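Local atomic coordinates of D-ribulose-5-phosphate 3-epimerase, putative (Plasmodium falciparum, PDB entry 1TQX), a protein that probably interconverts D-ribulose 5-phosphate and D-xylulose 5-phosphate as a metal-dependent epimerase, with one zinc ion bound in its TIM barrel. Residues Phe156-Met161 / Thr187-Ser192; Gly162-Leu167 / His193-Ile198. All blocks are in the same frame, centred on the assembly; numbering follows the deposited sequence.

Contact 1 (Phe156-Met161 / Thr187-Ser192); sequences FMHDMM and TEISAS
Met161 and Ser190 bring the two backbones to within 6.7 Å, CA to CA, whereas at the other end Phe156 and Thr187 stand 9.9 Å apart by the same measure. Phe156-Met161 is a loop that tightens into a short 3-10 turn at 158-160, and it faces one side of the helix that carries Thr187-Ser192. No hydrogen bond crosses between them; the contact is carried mainly by side chains.

Ile189 is the main contributor from the helix. Its CG2 reaches His158 NE2 at 3.8 Å and Met161 CG at 4.0 Å, while CD1 lies 3.9 Å from His158 CD2, so the two methyls meet the ring obliquely at NE2 and CD2. The side chain of His158 crosses that of Ile189 at about a right angle. Met161 CG also sits over one face of this ring, offset toward the rim.

Ser190 meets Phe156 and the sulfur end of Met161. Phe156 puts CE1 and CZ against Ser190 OG, CZ at 3.4 Å, a van der Waals contact; the hydroxyl is hydrogen-bonded to Thr186 O, one turn back. Met161 turns back at chi2 (-53°), which brings SD to 3.8 Å from Ser190 CA.

Phe156 also touches Thr146, just past strand 141-145, and comes close to Gly181, a predicted substrate-binding residue. The contact thus joins the loop leading into helix 161-170 to helix 184-193, whose Thr187 and Ala191 pack against helix 210-223.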
ATOM      1  N   PHE A 156       5.183 -10.603  10.274  1.00 29.95           N
ATOM      2  CA  PHE A 156       5.394 -10.813   8.843  1.00 29.42           C
ATOM      3  C   PHE A 156       5.241 -12.292   8.476  1.00 29.69           C
ATOM      4  O   PHE A 156       5.852 -13.159   9.105  1.00 27.05           O
ATOM      5  CB  PHE A 156       6.806 -10.327   8.494  1.00 28.63           C
ATOM      6  CG  PHE A 156       7.207 -10.528   7.057  1.00 28.42           C
ATOM      7  CD1 PHE A 156       6.784  -9.645   6.067  1.00 28.94           C
ATOM      8  CD2 PHE A 156       8.064 -11.568   6.702  1.00 28.45           C
ATOM      9  CE1 PHE A 156       7.214  -9.791   4.749  1.00 28.41           C
ATOM     10  CE2 PHE A 156       8.501 -11.722   5.389  1.00 28.97           C
ATOM     11  CZ  PHE A 156       8.075 -10.831   4.411  1.00 29.10           C
ATOM     12  N   MET A 157       4.428 -12.575   7.462  1.00 27.83           N
ATOM     13  CA  MET A 157       4.219 -13.946   7.006  1.00 30.59           C
ATOM     14  C   MET A 157       5.196 -14.248   5.878  1.00 30.75           C
ATOM     15  O   MET A 157       4.984 -13.843   4.735  1.00 29.64           O
ATOM     16  CB  MET A 157       2.785 -14.130   6.512  1.00 29.66           C
ATOM     17  CG  MET A 157       1.738 -13.965   7.593  1.00 31.72           C
ATOM     18  SD  MET A 157       0.060 -13.939   6.928  1.00 34.06           S
ATOM     19  CE  MET A 157      -0.101 -15.643   6.349  1.00 35.61           C
ATOM     20  N   HIS A 158       6.268 -14.962   6.205  1.00 30.48           N
ATOM     21  CA  HIS A 158       7.286 -15.299   5.220  1.00 32.53           C
ATOM     22  C   HIS A 158       6.746 -16.161   4.079  1.00 30.84           C
ATOM     23  O   HIS A 158       7.296 -16.156   2.979  1.00 29.78           O
ATOM     24  CB  HIS A 158       8.455 -16.016   5.907  1.00 36.95           C
ATOM     25  CG  HIS A 158       9.681 -16.137   5.055  1.00 42.73           C
ATOM     26  ND1 HIS A 158       9.708 -16.858   3.879  1.00 44.67           N
ATOM     27  CD2 HIS A 158      10.927 -15.630   5.212  1.00 44.37           C
ATOM     28  CE1 HIS A 158      10.916 -16.789   3.349  1.00 45.02           C
ATOM     29  NE2 HIS A 158      11.675 -16.049   4.138  1.00 44.61           N
ATOM     30  N   ASP A 159       5.665 -16.892   4.334  1.00 30.45           N
ATOM     31  CA  ASP A 159       5.091 -17.755   3.310  1.00 31.62           C
ATOM     32  C   ASP A 159       4.380 -16.996   2.184  1.00 30.26           C
ATOM     33  O   ASP A 159       3.872 -17.604   1.244  1.00 27.48           O
ATOM     34  CB  ASP A 159       4.143 -18.774   3.955  1.00 36.53           C
ATOM     35  CG  ASP A 159       2.921 -18.130   4.579  1.00 41.28           C
ATOM     36  OD1 ASP A 159       3.027 -16.996   5.091  1.00 43.79           O
ATOM     37  OD2 ASP A 159       1.851 -18.777   4.576  1.00 44.97           O
ATOM     38  N   MET A 160       4.353 -15.670   2.272  1.00 28.62           N
ATOM     39  CA  MET A 160       3.726 -14.855   1.230  1.00 28.53           C
ATOM     40  C   MET A 160       4.757 -14.473   0.169  1.00 28.48           C
ATOM     41  O   MET A 160       4.406 -13.918  -0.874  1.00 28.35           O
ATOM     42  CB  MET A 160       3.122 -13.578   1.836  1.00 27.67           C
ATOM     43  CG  MET A 160       1.919 -13.819   2.735  1.00 27.42           C
ATOM     44  SD  MET A 160       0.511 -14.469   1.820  1.00 27.79           S
ATOM     45  CE  MET A 160       0.636 -16.256   2.133  1.00 27.52           C
ATOM     46  N   MET A 161       6.027 -14.777   0.425  1.00 27.34           N
ATOM     47  CA  MET A 161       7.075 -14.421  -0.525  1.00 28.23           C
ATOM     48  C   MET A 161       6.934 -15.100  -1.880  1.00 27.45           C
ATOM     49  O   MET A 161       7.444 -14.602  -2.883  1.00 27.70           O
ATOM     50  CB  MET A 161       8.456 -14.708   0.070  1.00 28.65           C
ATOM     51  CG  MET A 161       8.813 -13.808   1.240  1.00 27.34           C
ATOM     52  SD  MET A 161       8.641 -12.047   0.848  1.00 28.63           S
ATOM     53  CE  MET A 161       6.952 -11.739   1.404  1.00 25.67           C
ATOM     54  N   THR A 187      12.221  -6.457   5.192  1.00 23.31           N
ATOM     55  CA  THR A 187      12.238  -5.616   4.001  1.00 23.07           C
ATOM     56  C   THR A 187      13.284  -6.228   3.064  1.00 24.19           C
ATOM     57  O   THR A 187      13.063  -6.345   1.857  1.00 23.50           O
ATOM     58  CB  THR A 187      12.628  -4.153   4.326  1.00 23.26           C
ATOM     59  OG1 THR A 187      11.538  -3.492   4.983  1.00 21.73           O
ATOM     60  CG2 THR A 187      12.970  -3.398   3.051  1.00 21.83           C
ATOM     61  N   GLU A 188      14.421  -6.629   3.628  1.00 26.15           N
ATOM     62  CA  GLU A 188      15.477  -7.239   2.826  1.00 27.46           C
ATOM     63  C   GLU A 188      14.945  -8.525   2.205  1.00 26.25           C
ATOM     64  O   GLU A 188      15.193  -8.806   1.036  1.00 26.70           O
ATOM     65  CB  GLU A 188      16.711  -7.553   3.679  1.00 31.75           C
ATOM     66  CG  GLU A 188      17.910  -8.009   2.839  1.00 37.30           C
ATOM     67  CD  GLU A 188      19.178  -8.240   3.652  1.00 42.07           C
ATOM     68  OE1 GLU A 188      20.222  -8.555   3.037  1.00 43.98           O
ATOM     69  OE2 GLU A 188      19.136  -8.114   4.894  1.00 41.30           O
ATOM     70  N   ILE A 189      14.214  -9.305   2.992  1.00 26.70           N
ATOM     71  CA  ILE A 189      13.640 -10.546   2.492  1.00 25.88           C
ATOM     72  C   ILE A 189      12.642 -10.263   1.369  1.00 26.18           C
ATOM     73  O   ILE A 189      12.659 -10.925   0.329  1.00 25.82           O
ATOM     74  CB  ILE A 189      12.909 -11.315   3.611  1.00 26.59           C
ATOM     75  CG1 ILE A 189      13.924 -11.870   4.616  1.00 28.77           C
ATOM     76  CG2 ILE A 189      12.067 -12.435   3.009  1.00 25.78           C
ATOM     77  CD1 ILE A 189      13.283 -12.555   5.812  1.00 28.55           C
ATOM     78  N   SER A 190      11.767  -9.282   1.581  1.00 23.73           N
ATOM     79  CA  SER A 190      10.769  -8.944   0.571  1.00 23.57           C
ATOM     80  C   SER A 190      11.411  -8.464  -0.726  1.00 23.54           C
ATOM     81  O   SER A 190      11.004  -8.868  -1.814  1.00 25.32           O
ATOM     82  CB  SER A 190       9.809  -7.882   1.114  1.00 21.79           C
ATOM     83  OG  SER A 190       9.023  -8.412   2.168  1.00 21.71           O
ATOM     84  N   ALA A 191      12.419  -7.608  -0.611  1.00 23.23           N
ATOM     85  CA  ALA A 191      13.100  -7.093  -1.789  1.00 24.51           C
ATOM     86  C   ALA A 191      13.826  -8.197  -2.567  1.00 26.24           C
ATOM     87  O   ALA A 191      13.908  -8.144  -3.796  1.00 27.10           O
ATOM     88  CB  ALA A 191      14.089  -5.997  -1.385  1.00 23.99           C
ATOM     89  N   SER A 192      14.342  -9.199  -1.858  1.00 27.04           N
ATOM     90  CA  SER A 192      15.064 -10.291  -2.511  1.00 28.09           C
ATOM     91  C   SER A 192      14.130 -11.115  -3.389  1.00 28.76           C
ATOM     92  O   SER A 192      14.573 -11.809  -4.309  1.00 28.97           O
ATOM     93  CB  SER A 192      15.735 -11.199  -1.470  1.00 28.92           C
ATOM     94  OG  SER A 192      14.796 -12.034  -0.813  1.00 28.94           O
TER

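Contact 2 (Gly162-Leu167 / His193-Ile198); sequences GKVSFL and HGANII
Ser165 and His193 supply the one direct hydrogen bond between Gly162-Leu167 and His193-Ile198, at the point where the backbones run closest, 4.9 Å between their CA atoms. His193 ND1 donates to Ser165 OG over 2.8 Å. The hydroxyl oxygen lies at the edge of the imidazole, only 8° out of its plane, with the bond somewhat bent, 157° at the hydrogen.

A water adds a second link between the same two residues. It is 2.9 Å from Ser165 OG and donates a weak bond to His193 O. That carbonyl also receives a CA-H...O contact from Ser165 CA, 3.3 Å away.

Gly194 is where the chain leaves helix 184-193, with a positive phi of 127° and two bonds back into the last turn, a Schellman motif. At that angle a side chain would collide with the carbonyl oxygen of His193, and its CB would approach Val164 O as well. The chain then turns through Ala195 and Asn196 into strand 197-200, the last strand of the TIM barrel, so helix 161-170 meets the turn between an outer helix and the next barrel strand.

Apolar contact falls to Val164. Its CG1, anti to the backbone N, fits into the bend of the turn, 3.5 Å from Ala195 N, and it touches His193 CB at 3.8 Å. Ala195 CB is a looser neighbour of the same methyl. Beyond Val164, the Gly194 carbonyl accepts a hydrogen bond from Arg168 NH2, further along helix 161-170.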
ATOM      1  N   GLY A 162       6.243 -16.234  -1.908  1.00 28.56           N
ATOM      2  CA  GLY A 162       6.040 -16.934  -3.162  1.00 27.49           C
ATOM      3  C   GLY A 162       5.220 -16.075  -4.108  1.00 28.33           C
ATOM      4  O   GLY A 162       5.457 -16.069  -5.318  1.00 27.08           O
ATOM      5  N   LYS A 163       4.254 -15.340  -3.558  1.00 27.30           N
ATOM      6  CA  LYS A 163       3.406 -14.470  -4.369  1.00 26.75           C
ATOM      7  C   LYS A 163       4.247 -13.364  -4.988  1.00 26.94           C
ATOM      8  O   LYS A 163       4.078 -13.026  -6.162  1.00 26.77           O
ATOM      9  CB  LYS A 163       2.292 -13.846  -3.520  1.00 26.03           C
ATOM     10  CG  LYS A 163       1.353 -14.850  -2.876  1.00 26.04           C
ATOM     11  CD  LYS A 163       0.204 -14.141  -2.188  1.00 25.05           C
ATOM     12  CE  LYS A 163      -0.737 -15.123  -1.507  1.00 25.41           C
ATOM     13  NZ  LYS A 163      -1.866 -14.397  -0.842  1.00 22.98           N
ATOM     14  N   VAL A 164       5.146 -12.801  -4.186  1.00 26.57           N
ATOM     15  CA  VAL A 164       6.025 -11.730  -4.644  1.00 25.57           C
ATOM     16  C   VAL A 164       6.913 -12.202  -5.798  1.00 26.67           C
ATOM     17  O   VAL A 164       7.018 -11.518  -6.816  1.00 25.53           O
ATOM     18  CB  VAL A 164       6.912 -11.205  -3.485  1.00 25.61           C
ATOM     19  CG1 VAL A 164       7.830 -10.088  -3.986  1.00 23.28           C
ATOM     20  CG2 VAL A 164       6.030 -10.686  -2.345  1.00 25.40           C
ATOM     21  N   SER A 165       7.548 -13.363  -5.646  1.00 26.70           N
ATOM     22  CA  SER A 165       8.411 -13.888  -6.707  1.00 27.96           C
ATOM     23  C   SER A 165       7.619 -14.150  -7.987  1.00 27.81           C
ATOM     24  O   SER A 165       8.090 -13.850  -9.084  1.00 29.03           O
ATOM     25  CB  SER A 165       9.103 -15.178  -6.258  1.00 27.68           C
ATOM     26  OG  SER A 165      10.067 -14.910  -5.258  1.00 30.51           O
ATOM     27  N   PHE A 166       6.419 -14.706  -7.845  1.00 28.03           N
ATOM     28  CA  PHE A 166       5.563 -14.981  -8.997  1.00 29.29           C
ATOM     29  C   PHE A 166       5.316 -13.710  -9.810  1.00 28.85           C
ATOM     30  O   PHE A 166       5.487 -13.696 -11.028  1.00 28.77           O
ATOM     31  CB  PHE A 166       4.212 -15.537  -8.538  1.00 29.01           C
ATOM     32  CG  PHE A 166       3.207 -15.678  -9.648  1.00 31.12           C
ATOM     33  CD1 PHE A 166       3.225 -16.791 -10.487  1.00 32.76           C
ATOM     34  CD2 PHE A 166       2.253 -14.687  -9.873  1.00 30.75           C
ATOM     35  CE1 PHE A 166       2.309 -16.913 -11.537  1.00 33.29           C
ATOM     36  CE2 PHE A 166       1.335 -14.801 -10.921  1.00 32.59           C
ATOM     37  CZ  PHE A 166       1.363 -15.915 -11.752  1.00 33.00           C
ATOM     38  N   LEU A 167       4.904 -12.644  -9.126  1.00 28.72           N
ATOM     39  CA  LEU A 167       4.610 -11.372  -9.777  1.00 28.24           C
ATOM     40  C   LEU A 167       5.818 -10.720 -10.444  1.00 28.58           C
ATOM     41  O   LEU A 167       5.728 -10.274 -11.586  1.00 27.78           O
ATOM     42  CB  LEU A 167       3.988 -10.397  -8.767  1.00 27.11           C
ATOM     43  CG  LEU A 167       2.601 -10.763  -8.228  1.00 24.72           C
ATOM     44  CD1 LEU A 167       2.277  -9.918  -7.009  1.00 23.14           C
ATOM     45  CD2 LEU A 167       1.559 -10.554  -9.315  1.00 24.85           C
ATOM     46  N   HIS A 193      12.832 -11.028  -3.107  1.00 28.39           N
ATOM     47  CA  HIS A 193      11.832 -11.759  -3.876  1.00 28.44           C
ATOM     48  C   HIS A 193      11.205 -10.900  -4.978  1.00 28.24           C
ATOM     49  O   HIS A 193      10.482 -11.418  -5.828  1.00 29.40           O
ATOM     50  CB  HIS A 193      10.745 -12.304  -2.941  1.00 29.68           C
ATOM     51  CG  HIS A 193      11.173 -13.501  -2.147  1.00 31.78           C
ATOM     52  ND1 HIS A 193      10.983 -14.796  -2.587  1.00 32.71           N
ATOM     53  CD2 HIS A 193      11.797 -13.601  -0.949  1.00 31.86           C
ATOM     54  CE1 HIS A 193      11.469 -15.639  -1.694  1.00 32.53           C
ATOM     55  NE2 HIS A 193      11.970 -14.939  -0.690  1.00 33.31           N
ATOM     56  N   GLY A 194      11.478  -9.595  -4.967  1.00 26.09           N
ATOM     57  CA  GLY A 194      10.934  -8.730  -6.002  1.00 25.61           C
ATOM     58  C   GLY A 194      10.166  -7.486  -5.576  1.00 24.76           C
ATOM     59  O   GLY A 194       9.807  -6.665  -6.423  1.00 24.80           O
ATOM     60  N   ALA A 195       9.908  -7.328  -4.283  1.00 22.47           N
ATOM     61  CA  ALA A 195       9.173  -6.153  -3.810  1.00 24.22           C
ATOM     62  C   ALA A 195       9.993  -4.879  -3.971  1.00 23.30           C
ATOM     63  O   ALA A 195      11.199  -4.882  -3.722  1.00 24.82           O
ATOM     64  CB  ALA A 195       8.778  -6.336  -2.340  1.00 22.28           C
ATOM     65  N   ASN A 196       9.350  -3.789  -4.393  1.00 22.68           N
ATOM     66  CA  ASN A 196      10.058  -2.519  -4.553  1.00 22.28           C
ATOM     67  C   ASN A 196       9.417  -1.367  -3.771  1.00 22.70           C
ATOM     68  O   ASN A 196       9.986  -0.282  -3.677  1.00 21.42           O
ATOM     69  CB  ASN A 196      10.194  -2.133  -6.039  1.00 21.07           C
ATOM     70  CG  ASN A 196       8.858  -1.873  -6.712  1.00 22.02           C
ATOM     71  OD1 ASN A 196       8.051  -2.783  -6.882  1.00 22.31           O
ATOM     72  ND2 ASN A 196       8.627  -0.624  -7.110  1.00 22.13           N
ATOM     73  N   ILE A 197       8.232  -1.604  -3.218  1.00 22.77           N
ATOM     74  CA  ILE A 197       7.550  -0.595  -2.420  1.00 22.20           C
ATOM     75  C   ILE A 197       7.310  -1.213  -1.050  1.00 21.51           C
ATOM     76  O   ILE A 197       6.705  -2.277  -0.935  1.00 22.11           O
ATOM     77  CB  ILE A 197       6.210  -0.171  -3.051  1.00 22.17           C
ATOM     78  CG1 ILE A 197       6.453   0.327  -4.483  1.00 24.20           C
ATOM     79  CG2 ILE A 197       5.575   0.937  -2.211  1.00 22.19           C
ATOM     80  CD1 ILE A 197       5.208   0.832  -5.173  1.00 26.77           C
ATOM     81  N   ILE A 198       7.778  -0.534  -0.010  1.00 20.78           N
ATOM     82  CA  ILE A 198       7.666  -1.056   1.344  1.00 20.25           C
ATOM     83  C   ILE A 198       6.763  -0.254   2.264  1.00 19.23           C
ATOM     84  O   ILE A 198       7.035   0.915   2.542  1.00 20.16           O
ATOM     85  CB  ILE A 198       9.061  -1.122   1.999  1.00 21.15           C
ATOM     86  CG1 ILE A 198      10.035  -1.859   1.071  1.00 20.84           C
ATOM     87  CG2 ILE A 198       8.962  -1.777   3.380  1.00 22.44           C
ATOM     88  CD1 ILE A 198       9.645  -3.290   0.748  1.00 22.36           C
TER
HETATM   89  O   HOH W   1      12.436 -14.095  -6.659  1.00 47.75           O

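Overall arrangement
Following the chain from the N terminus, strand 141-145 leads into Phe156-Met161, and helix 161-170 carries on directly through Gly162-Leu167. Strand 175-179 comes next, then helix 184-193, where Thr187-Ser192 returns to close contact 1. His193-Ile198 follows at once and closes contact 2 on the way into strand 197-200. The two loops therefore cross, each spanning strand 175-179. With centres 8 Å apart, the contacts join: Ser190 O lies 3.1 Å from Ala195 N, a probable hydrogen bond, and Thr187 packs on Ile198. Together they bind two successive outer helices of the barrel, contact 1 through the loop after strand 141-145 and contact 2 through the turn into strand 197-200.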